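Long-range contacts in large T antigen (Merkel cell polyomavirus, PDB 3QFQ), which binds the viral origin of DNA replication through its origin-binding domain and, as in related polyomaviruses, probably helps to unwind the DNA there: residues N32-C37 and K80-A85; V59-R64 and L74-S79; S22-H27 and V104-E109. All coordinates share one frame; numbering follows the deposited sequence.

Contact 1 of 3, residues N32-C37 and K80-A85. With nucleotides of chain D; nucleotides of chain E.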
loop_
_atom_site.group_PDB
_atom_site.type_symbol
_atom_site.label_atom_id
_atom_site.label_comp_id
_atom_site.label_asym_id
_atom_site.label_seq_id
_atom_site.Cartn_x
_atom_site.Cartn_y
_atom_site.Cartn_z
ATOM N N ASN B 32 22.659 15.615 -12.033
ATOM C CA ASN B 32 21.366 14.964 -12.220
ATOM C C ASN B 32 21.201 14.454 -13.642
ATOM O O ASN B 32 20.169 13.883 -13.994
ATOM C CB ASN B 32 20.223 15.923 -11.885
ATOM C CG ASN B 32 20.281 16.418 -10.455
ATOM O OD1 ASN B 32 20.002 17.584 -10.177
ATOM N ND2 ASN B 32 20.651 15.534 -9.539
ATOM N N LYS B 33 22.226 14.667 -14.458
ATOM C CA LYS B 33 22.186 14.246 -15.850
ATOM C C LYS B 33 21.802 12.774 -15.982
ATOM O O LYS B 33 22.283 11.922 -15.234
ATOM C CB LYS B 33 23.527 14.510 -16.535
ATOM C CG LYS B 33 23.566 14.040 -17.977
ATOM C CD LYS B 33 24.945 14.204 -18.579
ATOM C CE LYS B 33 25.302 15.665 -18.749
ATOM N NZ LYS B 33 26.615 15.811 -19.432
ATOM N N THR B 34 20.921 12.491 -16.937
ATOM C CA THR B 34 20.468 11.130 -17.193
ATOM C C THR B 34 21.135 10.534 -18.423
ATOM O O THR B 34 20.670 10.712 -19.549
ATOM C CB THR B 34 18.955 11.077 -17.391
ATOM O OG1 THR B 34 18.587 11.963 -18.454
ATOM C CG2 THR B 34 18.251 11.499 -16.119
ATOM N N VAL B 35 22.228 9.818 -18.191
ATOM C CA VAL B 35 22.966 9.161 -19.254
ATOM C C VAL B 35 22.293 7.845 -19.629
ATOM O O VAL B 35 21.485 7.314 -18.869
ATOM C CB VAL B 35 24.412 8.887 -18.816
ATOM C CG1 VAL B 35 25.251 8.413 -19.990
ATOM C CG2 VAL B 35 25.012 10.140 -18.201
ATOM N N SER B 36 22.634 7.331 -20.806
ATOM C CA SER B 36 22.079 6.081 -21.312
ATOM C C SER B 36 23.081 4.937 -21.206
ATOM O O SER B 36 22.716 3.768 -21.337
ATOM C CB SER B 36 21.662 6.246 -22.776
ATOM O OG SER B 36 20.679 7.254 -22.925
ATOM N N CYS B 37 24.345 5.279 -20.977
ATOM C CA CYS B 37 25.417 4.290 -20.931
ATOM C C CYS B 37 25.967 4.123 -19.518
ATOM O O CYS B 37 26.363 5.097 -18.877
ATOM C CB CYS B 37 26.549 4.691 -21.881
ATOM S SG CYS B 37 26.045 4.963 -23.598
ATOM N N LYS B 80 16.778 7.271 -20.966
ATOM C CA LYS B 80 17.850 7.854 -20.167
ATOM C C LYS B 80 17.600 7.633 -18.677
ATOM O O LYS B 80 16.454 7.600 -18.228
ATOM C CB LYS B 80 18.008 9.342 -20.479
ATOM C CG LYS B 80 18.458 9.627 -21.902
ATOM C CD LYS B 80 18.590 11.117 -22.141
ATOM C CE LYS B 80 17.268 11.820 -21.919
ATOM N NZ LYS B 80 17.394 13.287 -22.119
ATOM N N HIS B 81 18.681 7.471 -17.919
ATOM C CA HIS B 81 18.581 7.222 -16.485
ATOM C C HIS B 81 19.737 7.849 -15.713
ATOM O O HIS B 81 20.796 8.136 -16.275
ATOM C CB HIS B 81 18.536 5.720 -16.197
ATOM C CG HIS B 81 17.422 5.002 -16.889
ATOM N ND1 HIS B 81 16.138 4.949 -16.381
ATOM C CD2 HIS B 81 17.393 4.299 -18.045
ATOM C CE1 HIS B 81 15.373 4.250 -17.196
ATOM N NE2 HIS B 81 16.111 3.843 -18.216
ATOM N N ARG B 82 19.520 8.045 -14.416
ATOM C CA ARG B 82 20.541 8.587 -13.526
ATOM C C ARG B 82 21.612 7.559 -13.187
ATOM O O ARG B 82 21.340 6.358 -13.129
ATOM C CB ARG B 82 19.912 9.084 -12.223
ATOM C CG ARG B 82 19.394 10.512 -12.257
ATOM C CD ARG B 82 19.414 11.111 -10.857
ATOM N NE ARG B 82 18.734 12.402 -10.788
ATOM C CZ ARG B 82 18.680 13.164 -9.701
ATOM N NH1 ARG B 82 19.276 12.778 -8.583
ATOM N NH2 ARG B 82 18.034 14.320 -9.734
ATOM N N VAL B 83 22.829 8.040 -12.956
ATOM C CA VAL B 83 23.903 7.181 -12.488
ATOM C C VAL B 83 23.516 6.616 -11.121
ATOM O O VAL B 83 23.684 5.426 -10.859
ATOM C CB VAL B 83 25.236 7.946 -12.385
ATOM C CG1 VAL B 83 26.341 7.027 -11.888
ATOM C CG2 VAL B 83 25.611 8.558 -13.731
ATOM N N SER B 84 22.978 7.481 -10.266
ATOM C CA SER B 84 22.525 7.090 -8.934
ATOM C C SER B 84 21.365 6.101 -8.995
ATOM O O SER B 84 21.264 5.200 -8.159
ATOM C CB SER B 84 22.092 8.327 -8.144
ATOM O OG SER B 84 21.032 8.999 -8.807
ATOM N N ALA B 85 20.489 6.278 -9.980
ATOM C CA ALA B 85 19.316 5.427 -10.119
ATOM C C ALA B 85 19.697 3.985 -10.419
ATOM O O ALA B 85 19.057 3.050 -9.940
ATOM C CB ALA B 85 18.395 5.976 -11.194
ATOM P P DG D 21 15.539 6.884 -13.736
ATOM O OP1 DG D 21 15.255 5.434 -13.669
ATOM O OP2 DG D 21 16.933 7.374 -13.686
ATOM O "O5'" DG D 21 14.884 7.478 -15.063
ATOM C "C5'" DG D 21 15.230 8.781 -15.503
ATOM C "C4'" DG D 21 13.983 9.633 -15.627
ATOM O "O4'" DG D 21 13.605 10.140 -14.324
ATOM C "C3'" DG D 21 14.112 10.856 -16.523
ATOM O "O3'" DG D 21 13.807 10.485 -17.862
ATOM C "C2'" DG D 21 13.052 11.781 -15.936
ATOM C "C1'" DG D 21 13.150 11.473 -14.443
ATOM N N9 DG D 21 14.088 12.327 -13.719
ATOM C C8 DG D 21 15.343 11.988 -13.268
ATOM N N7 DG D 21 15.949 12.959 -12.646
ATOM C C5 DG D 21 15.039 14.007 -12.686
ATOM C C6 DG D 21 15.137 15.321 -12.173
ATOM O O6 DG D 21 16.082 15.836 -11.560
ATOM N N1 DG D 21 13.988 16.064 -12.430
ATOM C C2 DG D 21 12.881 15.596 -13.101
ATOM N N2 DG D 21 11.864 16.459 -13.255
ATOM N N3 DG D 21 12.777 14.366 -13.587
ATOM C C4 DG D 21 13.889 13.634 -13.343
ATOM P P DA D 20 16.012 5.938 -7.285
ATOM O OP1 DA D 20 15.844 4.474 -7.393
ATOM O OP2 DA D 20 17.344 6.497 -6.980
ATOM O "O5'" DA D 20 15.518 6.641 -8.632
ATOM C "C5'" DA D 20 14.192 6.539 -9.133
ATOM C "C4'" DA D 20 14.030 7.518 -10.284
ATOM O "O4'" DA D 20 13.844 8.866 -9.779
ATOM C "C3'" DA D 20 15.217 7.596 -11.239
ATOM O "O3'" DA D 20 14.718 7.603 -12.558
ATOM C "C2'" DA D 20 15.866 8.935 -10.908
ATOM C "C1'" DA D 20 14.636 9.752 -10.545
ATOM N N9 DA D 20 14.922 10.937 -9.742
ATOM C C8 DA D 20 15.952 11.098 -8.859
ATOM N N7 DA D 20 15.963 12.272 -8.275
ATOM C C5 DA D 20 14.863 12.925 -8.810
ATOM C C6 DA D 20 14.322 14.211 -8.600
ATOM N N6 DA D 20 14.849 15.101 -7.752
ATOM N N1 DA D 20 13.216 14.548 -9.296
ATOM C C2 DA D 20 12.689 13.657 -10.143
ATOM N N3 DA D 20 13.108 12.425 -10.423
ATOM C C4 DA D 20 14.208 12.115 -9.718
ATOM P P DG E 5 26.326 22.680 -7.697
ATOM O OP1 DG E 5 26.752 23.866 -6.922
ATOM O OP2 DG E 5 26.407 21.338 -7.078
ATOM O "O5'" DG E 5 24.824 22.898 -8.194
ATOM C "C5'" DG E 5 24.504 24.057 -8.956
ATOM C "C4'" DG E 5 23.125 23.920 -9.568
ATOM O "O4'" DG E 5 23.158 22.928 -10.625
ATOM C "C3'" DG E 5 22.038 23.477 -8.593
ATOM O "O3'" DG E 5 20.940 24.371 -8.686
ATOM C "C2'" DG E 5 21.660 22.082 -9.084
ATOM C "C1'" DG E 5 21.940 22.223 -10.573
ATOM N N9 DG E 5 22.107 20.957 -11.273
ATOM C C8 DG E 5 22.871 19.884 -10.886
ATOM N N7 DG E 5 22.823 18.890 -11.729
ATOM C C5 DG E 5 21.976 19.337 -12.739
ATOM C C6 DG E 5 21.543 18.696 -13.925
ATOM O O6 DG E 5 21.835 17.563 -14.333
ATOM N N1 DG E 5 20.685 19.506 -14.670
ATOM C C2 DG E 5 20.296 20.776 -14.312
ATOM N N2 DG E 5 19.465 21.407 -15.155
ATOM N N3 DG E 5 20.694 21.386 -13.203
ATOM C C4 DG E 5 21.528 20.609 -12.471
HETATM O O HOH W 1 23.391 11.434 -12.554
#
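Arg-82 and Asn-32 lie side by side and point the same way into the major groove, their guanidinium and amide planes 16° apart, and the arginine can be traced atom by atom. Its CB lies near OP2 of DG21 of chain D, which also accepts the Arg-82 backbone N at 2.8 Å. CG passes between the carbonyl O of Asn-32 and the sugar of DA20 of chain D. From CG to NE the chain is extended (chi3 -171°), and CD skirts C8 of DA20. NE makes a weak bond to N7 of DG21, while NH2 reaches O6 of that guanine at 3.1 Å, at the edge of the guanidinium and in its plane. Over the centre of one guanidinium face lies DA20 N7; the Asn-32 amide is on the opposite face, its ND2 a second donor rather than a bonding partner.

Behind this tip the backbones meet through His-81 N and Val-35 O at 3.0 Å. His-81 ND1 donates to OP1 of DG21 at 2.9 Å while its NE2 bonds to Ser-79. Asn-32 N donates to N7 of DG5 of chain E at 3.3 Å. The segments probably correspond to the A1 and B2 DNA-binding elements of SV40 large T antigen. One arginine facing two acceptors of one guanine is consistent with base recognition, though the NE bond is weak, while phosphate bonds anchor the neighbouring backbone.

Contact 2 of 3, residues V59-R64 and L74-S79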
loop_
_atom_site.group_PDB
_atom_site.type_symbol
_atom_site.label_atom_id
_atom_site.label_comp_id
_atom_site.label_asym_id
_atom_site.label_seq_id
_atom_site.Cartn_x
_atom_site.Cartn_y
_atom_site.Cartn_z
ATOM N N VAL B 59 17.169 -2.733 -22.367
ATOM C CA VAL B 59 18.482 -2.386 -22.897
ATOM C C VAL B 59 18.588 -2.604 -24.401
ATOM O O VAL B 59 17.951 -3.499 -24.961
ATOM C CB VAL B 59 19.602 -3.190 -22.212
ATOM C CG1 VAL B 59 19.560 -2.976 -20.713
ATOM C CG2 VAL B 59 19.484 -4.668 -22.547
ATOM N N ASP B 60 19.399 -1.773 -25.047
ATOM C CA ASP B 60 19.701 -1.933 -26.461
ATOM C C ASP B 60 20.924 -2.825 -26.611
ATOM O O ASP B 60 21.123 -3.463 -27.645
ATOM C CB ASP B 60 19.974 -0.575 -27.107
ATOM C CG ASP B 60 20.255 -0.686 -28.593
ATOM O OD1 ASP B 60 21.164 0.018 -29.084
ATOM O OD2 ASP B 60 19.565 -1.478 -29.268
ATOM N N PHE B 61 21.740 -2.860 -25.565
ATOM C CA PHE B 61 22.967 -3.638 -25.579
ATOM C C PHE B 61 23.509 -3.853 -24.169
ATOM O O PHE B 61 23.267 -3.049 -23.268
ATOM C CB PHE B 61 24.017 -2.952 -26.452
ATOM C CG PHE B 61 25.417 -3.372 -26.145
ATOM C CD1 PHE B 61 25.982 -4.463 -26.781
ATOM C CD2 PHE B 61 26.169 -2.682 -25.210
ATOM C CE1 PHE B 61 27.273 -4.854 -26.493
ATOM C CE2 PHE B 61 27.458 -3.068 -24.918
ATOM C CZ PHE B 61 28.012 -4.155 -25.559
ATOM N N LYS B 62 24.249 -4.940 -23.990
ATOM C CA LYS B 62 24.794 -5.291 -22.688
ATOM C C LYS B 62 25.905 -6.315 -22.852
ATOM O O LYS B 62 25.895 -7.104 -23.801
ATOM C CB LYS B 62 23.691 -5.846 -21.782
ATOM C CG LYS B 62 23.095 -7.162 -22.261
ATOM C CD LYS B 62 21.874 -7.550 -21.442
ATOM C CE LYS B 62 21.286 -8.868 -21.919
ATOM N NZ LYS B 62 21.011 -8.849 -23.383
ATOM N N SER B 63 26.862 -6.301 -21.929
ATOM C CA SER B 63 27.995 -7.218 -21.999
ATOM C C SER B 63 28.812 -7.260 -20.710
ATOM O O SER B 63 29.004 -6.243 -20.039
ATOM C CB SER B 63 28.902 -6.863 -23.178
ATOM O OG SER B 63 29.559 -5.627 -22.966
ATOM N N ARG B 64 29.301 -8.452 -20.381
ATOM C CA ARG B 64 30.095 -8.672 -19.177
ATOM C C ARG B 64 31.505 -9.146 -19.526
ATOM O O ARG B 64 31.681 -10.169 -20.190
ATOM C CB ARG B 64 29.402 -9.694 -18.273
ATOM C CG ARG B 64 29.115 -11.021 -18.965
ATOM C CD ARG B 64 28.321 -11.977 -18.084
ATOM N NE ARG B 64 29.013 -12.281 -16.837
ATOM C CZ ARG B 64 29.987 -13.178 -16.721
ATOM N NH1 ARG B 64 30.392 -13.866 -17.781
ATOM N NH2 ARG B 64 30.558 -13.386 -15.544
ATOM N N LEU B 74 29.199 -3.640 -18.672
ATOM C CA LEU B 74 28.632 -2.398 -19.185
ATOM C C LEU B 74 27.414 -2.663 -20.065
ATOM O O LEU B 74 27.242 -3.761 -20.595
ATOM C CB LEU B 74 29.689 -1.583 -19.940
ATOM C CG LEU B 74 30.569 -2.288 -20.975
ATOM C CD1 LEU B 74 29.740 -2.891 -22.094
ATOM C CD2 LEU B 74 31.602 -1.321 -21.543
ATOM N N PHE B 75 26.565 -1.651 -20.209
ATOM C CA PHE B 75 25.342 -1.784 -20.986
ATOM C C PHE B 75 24.763 -0.423 -21.348
ATOM O O PHE B 75 25.189 0.607 -20.828
ATOM C CB PHE B 75 24.303 -2.606 -20.218
ATOM C CG PHE B 75 23.888 -1.993 -18.912
ATOM C CD1 PHE B 75 22.761 -1.192 -18.833
ATOM C CD2 PHE B 75 24.625 -2.217 -17.761
ATOM C CE1 PHE B 75 22.376 -0.627 -17.627
ATOM C CE2 PHE B 75 24.246 -1.656 -16.557
ATOM C CZ PHE B 75 23.121 -0.860 -16.490
ATOM N N ILE B 76 23.788 -0.428 -22.246
ATOM C CA ILE B 76 23.142 0.804 -22.667
ATOM C C ILE B 76 21.645 0.599 -22.816
ATOM O O ILE B 76 21.193 -0.394 -23.383
ATOM C CB ILE B 76 23.722 1.327 -23.992
ATOM C CG1 ILE B 76 23.051 2.646 -24.381
ATOM C CG2 ILE B 76 23.559 0.293 -25.093
ATOM C CD1 ILE B 76 23.564 3.231 -25.675
ATOM N N THR B 77 20.881 1.545 -22.290
ATOM C CA THR B 77 19.430 1.478 -22.356
ATOM C C THR B 77 18.881 2.420 -23.418
ATOM O O THR B 77 19.601 3.271 -23.945
ATOM C CB THR B 77 18.803 1.835 -21.000
ATOM O OG1 THR B 77 19.237 3.141 -20.606
ATOM C CG2 THR B 77 19.225 0.831 -19.945
ATOM N N LEU B 78 17.600 2.257 -23.725
ATOM C CA LEU B 78 16.924 3.131 -24.672
ATOM C C LEU B 78 16.516 4.431 -23.984
ATOM O O LEU B 78 16.733 5.523 -24.510
ATOM C CB LEU B 78 15.702 2.431 -25.275
ATOM C CG LEU B 78 15.952 1.350 -26.334
ATOM C CD1 LEU B 78 16.767 1.906 -27.495
ATOM C CD2 LEU B 78 16.627 0.115 -25.747
ATOM N N SER B 79 15.926 4.302 -22.802
ATOM C CA SER B 79 15.536 5.461 -22.006
ATOM C C SER B 79 16.718 5.962 -21.185
ATOM O O SER B 79 17.566 5.179 -20.766
ATOM C CB SER B 79 14.363 5.108 -21.089
ATOM O OG SER B 79 14.584 3.870 -20.433
#
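The beta hairpin of strands 59-64 and 71-77 sets Phe-61 against Ile-76 and Lys-62 against Phe-75, the two short strand segments running 170° apart with their axes 4.6 Å from each other at the closest point. Phe-61 and Ile-76 form a hydrogen-bonded pair in which Ile-76 N donates to Phe-61 O at 2.9 Å; Ser-63 and Leu-74 form the next, with Ser-63 N donating to Leu-74 O at 2.9 Å. Between them, Lys-62 and Phe-75 make a non-hydrogen-bonded pair, so their CB atoms come alongside each other at 3.6 Å.

Toward the other end the register slips by one residue. Asp-60 and Phe-61 both face Ile-76, a classic beta bulge: the carbonyl O of Ile-76 accepts Asp-60 N at 2.8 Å and, more weakly, Phe-61 N. Beyond it, Val-59 pairs with Thr-77, and Asp-60 holds Lys-126 by a salt bridge. The hairpin forms one side of the domain's antiparallel sheet, since strand 71-77 is also bonded to strand 34-42, and helix 107-113 lies over the face bearing Phe-61 and Leu-74.

On that face the Phe-61 ring, its CG anti to the backbone N (chi1 159°), is met at its edge by two aliphatic groups. Leu-74 CD1 lies near Phe-61 CE2, though its exact place is doubtful because it comes too close to Ser-63 OG, and Ile-76 CG2 approaches the ring near its plane while resting 3.5 Å from Phe-61 CB. The Phe-75 ring is directed to the other face, where Val-59 CG1 comes at it obliquely, 4.1 Å from CD1, and Ile-54 and Ile-40 pack around it.

Contact 3 of 3, residues S22-H27 and V104-E109. With nucleotides of chain E.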
loop_
_atom_site.group_PDB
_atom_site.type_symbol
_atom_site.label_atom_id
_atom_site.label_comp_id
_atom_site.label_asym_id
_atom_site.label_seq_id
_atom_site.Cartn_x
_atom_site.Cartn_y
_atom_site.Cartn_z
ATOM N N SER B 22 39.879 4.321 -15.763
ATOM C CA SER B 22 39.170 5.205 -14.841
ATOM C C SER B 22 38.991 6.614 -15.404
ATOM O O SER B 22 38.326 7.453 -14.796
ATOM C CB SER B 22 39.896 5.262 -13.491
ATOM O OG SER B 22 39.147 5.987 -12.528
ATOM N N ASP B 23 39.585 6.872 -16.564
ATOM C CA ASP B 23 39.479 8.182 -17.194
ATOM C C ASP B 23 38.259 8.243 -18.111
ATOM O O ASP B 23 37.733 9.320 -18.394
ATOM C CB ASP B 23 40.756 8.507 -17.974
ATOM C CG ASP B 23 40.668 9.827 -18.718
ATOM O OD1 ASP B 23 41.072 10.863 -18.146
ATOM O OD2 ASP B 23 40.198 9.826 -19.877
ATOM N N TYR B 24 37.815 7.076 -18.567
ATOM C CA TYR B 24 36.692 6.977 -19.493
ATOM C C TYR B 24 35.346 7.088 -18.778
ATOM O O TYR B 24 34.294 6.917 -19.395
ATOM C CB TYR B 24 36.756 5.651 -20.263
ATOM C CG TYR B 24 37.998 5.466 -21.107
ATOM C CD1 TYR B 24 38.761 6.554 -21.505
ATOM C CD2 TYR B 24 38.406 4.198 -21.511
ATOM C CE1 TYR B 24 39.898 6.387 -22.279
ATOM C CE2 TYR B 24 39.538 4.022 -22.283
ATOM C CZ TYR B 24 40.281 5.120 -22.664
ATOM O OH TYR B 24 41.410 4.950 -23.434
ATOM N N LEU B 25 35.381 7.380 -17.482
ATOM C CA LEU B 25 34.168 7.392 -16.667
ATOM C C LEU B 25 33.743 8.804 -16.257
ATOM O O LEU B 25 34.513 9.758 -16.381
ATOM C CB LEU B 25 34.364 6.516 -15.426
ATOM C CG LEU B 25 34.780 5.065 -15.692
ATOM C CD1 LEU B 25 35.258 4.374 -14.422
ATOM C CD2 LEU B 25 33.641 4.286 -16.333
ATOM N N SER B 26 32.509 8.930 -15.776
ATOM C CA SER B 26 32.012 10.195 -15.246
ATOM C C SER B 26 31.973 10.128 -13.725
ATOM O O SER B 26 31.261 9.303 -13.153
ATOM C CB SER B 26 30.612 10.497 -15.785
ATOM O OG SER B 26 29.687 9.509 -15.372
ATOM N N HIS B 27 32.741 10.991 -13.070
ATOM C CA HIS B 27 32.824 10.974 -11.614
ATOM C C HIS B 27 32.082 12.154 -11.004
ATOM O O HIS B 27 32.659 12.960 -10.274
ATOM C CB HIS B 27 34.284 10.971 -11.164
ATOM C CG HIS B 27 35.110 9.905 -11.814
ATOM N ND1 HIS B 27 35.266 8.647 -11.271
ATOM C CD2 HIS B 27 35.820 9.905 -12.966
ATOM C CE1 HIS B 27 36.037 7.921 -12.059
ATOM N NE2 HIS B 27 36.387 8.662 -13.096
ATOM N N VAL B 104 29.487 5.788 -18.231
ATOM C CA VAL B 104 30.563 5.882 -19.216
ATOM C C VAL B 104 30.318 6.998 -20.227
ATOM O O VAL B 104 29.315 6.998 -20.938
ATOM C CB VAL B 104 30.771 4.555 -19.975
ATOM C CG1 VAL B 104 31.593 3.585 -19.139
ATOM C CG2 VAL B 104 29.436 3.944 -20.359
ATOM N N ASN B 105 31.247 7.947 -20.286
ATOM C CA ASN B 105 31.140 9.073 -21.205
ATOM C C ASN B 105 31.562 8.699 -22.620
ATOM O O ASN B 105 31.063 9.260 -23.594
ATOM C CB ASN B 105 31.971 10.252 -20.700
ATOM C CG ASN B 105 31.559 10.697 -19.308
ATOM O OD1 ASN B 105 30.411 10.518 -18.902
ATOM N ND2 ASN B 105 32.496 11.281 -18.573
ATOM N N LYS B 106 32.488 7.752 -22.725
ATOM C CA LYS B 106 32.949 7.274 -24.022
ATOM C C LYS B 106 32.851 5.756 -24.083
ATOM O O LYS B 106 33.793 5.049 -23.725
ATOM C CB LYS B 106 34.389 7.716 -24.274
ATOM C CG LYS B 106 34.571 9.224 -24.314
ATOM C CD LYS B 106 36.040 9.594 -24.401
ATOM C CE LYS B 106 36.785 9.180 -23.143
ATOM N NZ LYS B 106 38.222 9.574 -23.191
ATOM N N MET B 107 31.705 5.262 -24.537
ATOM C CA MET B 107 31.445 3.828 -24.583
ATOM C C MET B 107 32.337 3.067 -25.570
ATOM O O MET B 107 32.859 2.004 -25.239
ATOM C CB MET B 107 29.969 3.557 -24.888
ATOM C CG MET B 107 29.591 2.090 -24.796
ATOM S SD MET B 107 29.701 1.451 -23.111
ATOM C CE MET B 107 28.000 1.626 -22.577
ATOM N N PRO B 108 32.511 3.600 -26.790
ATOM C CA PRO B 108 33.335 2.877 -27.766
ATOM C C PRO B 108 34.770 2.682 -27.286
ATOM O O PRO B 108 35.378 1.646 -27.555
ATOM C CB PRO B 108 33.303 3.789 -28.998
ATOM C CG PRO B 108 32.911 5.137 -28.477
ATOM C CD PRO B 108 31.982 4.859 -27.341
ATOM N N GLU B 109 35.301 3.673 -26.580
ATOM C CA GLU B 109 36.663 3.605 -26.076
ATOM C C GLU B 109 36.762 2.537 -24.996
ATOM O O GLU B 109 37.748 1.801 -24.921
ATOM C CB GLU B 109 37.076 4.966 -25.519
ATOM C CG GLU B 109 36.763 6.126 -26.456
ATOM C CD GLU B 109 37.586 6.091 -27.730
ATOM O OE1 GLU B 109 38.680 5.489 -27.717
ATOM O OE2 GLU B 109 37.140 6.667 -28.746
ATOM P P DG E 3 31.663 14.309 -16.335
ATOM O OP1 DG E 3 32.835 13.469 -16.659
ATOM O OP2 DG E 3 30.309 13.713 -16.279
ATOM O "O5'" DG E 3 31.941 15.022 -14.933
ATOM C "C5'" DG E 3 30.854 15.537 -14.186
ATOM C "C4'" DG E 3 30.828 17.049 -14.180
ATOM O "O4'" DG E 3 30.350 17.531 -15.452
ATOM C "C3'" DG E 3 29.850 17.596 -13.158
ATOM O "O3'" DG E 3 30.532 17.941 -11.962
ATOM C "C2'" DG E 3 29.208 18.818 -13.809
ATOM C "C1'" DG E 3 29.661 18.749 -15.262
ATOM N N9 DG E 3 28.566 18.773 -16.222
ATOM C C8 DG E 3 28.096 17.704 -16.946
ATOM N N7 DG E 3 27.109 18.012 -17.737
ATOM C C5 DG E 3 26.910 19.370 -17.521
ATOM C C6 DG E 3 25.969 20.250 -18.105
ATOM O O6 DG E 3 25.103 19.989 -18.951
ATOM N N1 DG E 3 26.103 21.549 -17.613
ATOM C C2 DG E 3 27.030 21.941 -16.675
ATOM N N2 DG E 3 27.005 23.238 -16.324
ATOM N N3 DG E 3 27.918 21.123 -16.121
ATOM C C4 DG E 3 27.800 19.857 -16.590
#
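With CG of Tyr-24 anti to its carbonyl carbon (chi1 -61°) and CG of Lys-106 likewise anti to its own (chi1 -62°), the phenol ring and the lysine chain cross at about a right angle. This is where the irregular loop that precedes strand 34-42 docks on the beginning of helix 107-113, Lys-106 occupying the N-cap position. The ring is met from two directions: Glu-109 CB stands over its centre in a CH-pi contact, 4.2 Å from the centroid and 10° off the normal, while Lys-106 NZ approaches obliquely, 3.5 Å from Tyr-24 CD1. That ammonium also forms a long salt bridge with Asp-23.

Nearer the sheet, Leu-25 and Val-104 share a single backbone bridge, and their side chains touch where Leu-25 CD2 meets Val-104 CG1 at 3.5 Å. Met-110 of the same helix packs against both of these residues and against Tyr-24. A weak bond runs from Asn-105 N to Tyr-24 O. Ser-26 turns its OG to Gly-103 O and sets its CB beside the Asn-105 amide. On the other branch of that amide, Asn-105 ND2 makes a weak bond with OP1 of DG3 of chain E at 2.9 Å.

How the contacts relate
Taken in chain order, the three contacts nest like brackets: contact 3 joins the outermost segments, contact 1 the next pair, and contact 2 the innermost. Their centres are spaced almost evenly: contacts 1 and 2 are about 13 Å apart, contacts 1 and 3 about 14 Å, and contacts 2 and 3 about 15 Å. Strand 34-42 is the common support: it begins in contact 1, is paired with strand 71-77 of contact 2, and passes Val-104 of contact 3 at Cys-37. Ser-36 probably bonds to Thr-77, and Met-107 packs against Cys-37, Leu-74 and Phe-75. One compact domain thereby ties the base-reading segments of contact 1 and the phosphate contact of contact 3 to the same sheet.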